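Local coordinates for axin interactor, dorsalization-associated protein (Danio rerio, PDB 2QZQ) that acts as a ventralizing factor in the embryo by binding axin, disrupting its homodimerization and so inhibiting axin-mediated JNK activation, this C2 domain being the C-terminal part of the protein, at residues E112-P115 / G116-I120. Residues are numbered along the deposited sequence; the frame is centred on the assembly and turned at random.
Sequences EIKP and GPIVI
Lys114 curls its side chain back across the mouth of the turn toward Pro117 and Ile118, and water completes what it does not reach directly. A chi1 of 69° tucks CG in over the backbone, flanked by N and C; the chain then runs extended until chi4, 20°, bends the ammonium inward. NZ of Lys114 stops 3.9 Å from Pro117 O, with CB of Ile118 slightly farther away. Two waters accept from the ammonium: one takes Lys114 NZ at 2.6 Å and lies within bonding distance of the carbonyls of Lys114 and Gly116, while another accepts from NZ and donates to Pro117 O at 2.8 Å. A third water lies within bonding distance of both Pro115 O and Pro117 O, so solvent lines the carbonyls of the bend. Gly116, with no side chain beside the carbonyl O of Pro115, takes the chain round the corner between the two prolines. Ile118 points into the bend with CG1 anti to its backbone N (chi1 -176°), bringing CD1 of Ile118 to 4.3 Å from OE1 of Glu112, a loose contact; OE2 of that carboxylate is held by the backbone N of Glu109. In this C2 domain the turn leads from strand 99-109 into strand 116-124, whose Gly116, Ile118 and Ile120 pair through their backbones with Gln148, Leu146 and Leu144 of the antiparallel strand 144-151.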
ATOM      1  N   GLU A 112      13.473  -0.984  -4.055  1.00 21.26           N
ATOM      2  CA  GLU A 112      12.427  -0.912  -5.075  1.00 21.06           C
ATOM      3  C   GLU A 112      11.864   0.492  -5.302  1.00 21.29           C
ATOM      4  O   GLU A 112      11.009   0.697  -6.180  1.00 19.91           O
ATOM      5  CB  GLU A 112      11.273  -1.850  -4.741  1.00 21.18           C
ATOM      6  CG  GLU A 112      11.666  -3.299  -4.700  1.00 22.49           C
ATOM      7  CD  GLU A 112      10.472  -4.175  -4.444  1.00 22.63           C
ATOM      8  OE1 GLU A 112       9.759  -4.450  -5.415  1.00 27.45           O
ATOM      9  OE2 GLU A 112      10.256  -4.587  -3.286  1.00 20.71           O
ATOM     10  N   ILE A 113      12.344   1.449  -4.513  1.00 21.54           N
ATOM     11  CA  ILE A 113      11.917   2.838  -4.659  1.00 22.84           C
ATOM     12  C   ILE A 113      12.699   3.455  -5.812  1.00 23.96           C
ATOM     13  O   ILE A 113      13.927   3.577  -5.727  1.00 24.70           O
ATOM     14  CB  ILE A 113      12.121   3.644  -3.356  1.00 22.43           C
ATOM     15  CG1 ILE A 113      11.286   3.020  -2.230  1.00 23.11           C
ATOM     16  CG2 ILE A 113      11.733   5.108  -3.593  1.00 22.59           C
ATOM     17  CD1 ILE A 113      11.514   3.618  -0.863  1.00 21.04           C
ATOM     18  N   LYS A 114      11.971   3.787  -6.877  1.00 24.62           N
ATOM     19  CA  LYS A 114      12.477   4.314  -8.142  1.00 25.61           C
ATOM     20  C   LYS A 114      11.293   5.019  -8.832  1.00 25.68           C
ATOM     21  O   LYS A 114      10.140   4.613  -8.650  1.00 25.86           O
ATOM     22  CB  LYS A 114      13.073   3.191  -9.025  1.00 25.65           C
ATOM     23  CG  LYS A 114      12.058   2.197  -9.579  1.00 26.86           C
ATOM     24  CD  LYS A 114      12.628   1.290 -10.688  1.00 27.48           C
ATOM     25  CE  LYS A 114      11.642   0.161 -11.112  1.00 28.74           C
ATOM     26  NZ  LYS A 114      10.171   0.366 -10.784  1.00 22.35           N
ATOM     27  N   PRO A 115      11.556   6.078  -9.625  1.00 25.59           N
ATOM     28  CA  PRO A 115      10.472   6.815 -10.285  1.00 24.97           C
ATOM     29  C   PRO A 115       9.636   5.968 -11.253  1.00 24.96           C
ATOM     30  O   PRO A 115      10.146   5.006 -11.833  1.00 25.51           O
ATOM     31  CB  PRO A 115      11.213   7.933 -11.032  1.00 25.65           C
ATOM     32  CG  PRO A 115      12.587   7.446 -11.178  1.00 25.84           C
ATOM     33  CD  PRO A 115      12.878   6.653  -9.951  1.00 26.08           C
ATOM     34  N   GLY A 116       8.356   6.304 -11.401  1.00 24.06           N
ATOM     35  CA  GLY A 116       7.543   5.692 -12.440  1.00 23.62           C
ATOM     36  C   GLY A 116       6.590   4.606 -11.972  1.00 22.62           C
ATOM     37  O   GLY A 116       6.458   4.369 -10.765  1.00 22.90           O
ATOM     38  N   PRO A 117       5.906   3.963 -12.934  1.00 22.39           N
ATOM     39  CA  PRO A 117       4.966   2.874 -12.662  1.00 21.42           C
ATOM     40  C   PRO A 117       5.641   1.626 -12.098  1.00 20.62           C
ATOM     41  O   PRO A 117       6.757   1.271 -12.479  1.00 19.35           O
ATOM     42  CB  PRO A 117       4.371   2.574 -14.036  1.00 21.91           C
ATOM     43  CG  PRO A 117       5.440   2.999 -15.007  1.00 22.31           C
ATOM     44  CD  PRO A 117       5.984   4.250 -14.381  1.00 21.84           C
ATOM     45  N   ILE A 118       4.953   0.987 -11.161  1.00 19.65           N
ATOM     46  CA  ILE A 118       5.349  -0.329 -10.653  1.00 19.08           C
ATOM     47  C   ILE A 118       4.076  -1.155 -10.406  1.00 18.24           C
ATOM     48  O   ILE A 118       3.051  -0.606  -9.978  1.00 17.29           O
ATOM     49  CB  ILE A 118       6.200  -0.214  -9.340  1.00 19.05           C
ATOM     50  CG1 ILE A 118       6.691  -1.590  -8.857  1.00 17.87           C
ATOM     51  CG2 ILE A 118       5.447   0.551  -8.231  1.00 18.35           C
ATOM     52  CD1 ILE A 118       7.597  -1.490  -7.658  1.00 19.73           C
ATOM     53  N   VAL A 119       4.131  -2.454 -10.712  1.00 17.63           N
ATOM     54  CA  VAL A 119       3.069  -3.363 -10.290  1.00 17.72           C
ATOM     55  C   VAL A 119       3.635  -4.313  -9.222  1.00 16.92           C
ATOM     56  O   VAL A 119       4.807  -4.739  -9.283  1.00 17.08           O
ATOM     57  CB  VAL A 119       2.374  -4.125 -11.490  1.00 18.61           C
ATOM     58  CG1 VAL A 119       1.819  -3.119 -12.539  1.00 20.64           C
ATOM     59  CG2 VAL A 119       3.312  -5.118 -12.138  1.00 18.23           C
ATOM     60  N   ILE A 120       2.832  -4.586  -8.207  1.00 15.59           N
ATOM     61  CA  ILE A 120       3.282  -5.403  -7.108  1.00 15.81           C
ATOM     62  C   ILE A 120       2.196  -6.458  -6.855  1.00 15.24           C
ATOM     63  O   ILE A 120       0.995  -6.144  -6.827  1.00 14.20           O
ATOM     64  CB  ILE A 120       3.462  -4.603  -5.799  1.00 15.35           C
ATOM     65  CG1 ILE A 120       4.405  -3.401  -5.973  1.00 15.03           C
ATOM     66  CG2 ILE A 120       3.974  -5.534  -4.685  1.00 17.21           C
ATOM     67  CD1 ILE A 120       4.410  -2.456  -4.766  1.00 18.09           C
TER
HETATM   68  O   HOH W   1       8.675   2.367  -9.902  1.00 22.65           O
HETATM   69  O   HOH W   2       8.302  -1.009 -12.855  1.00 26.23           O
HETATM   70  O   HOH W   3       9.015   2.503 -13.339  1.00 20.56           O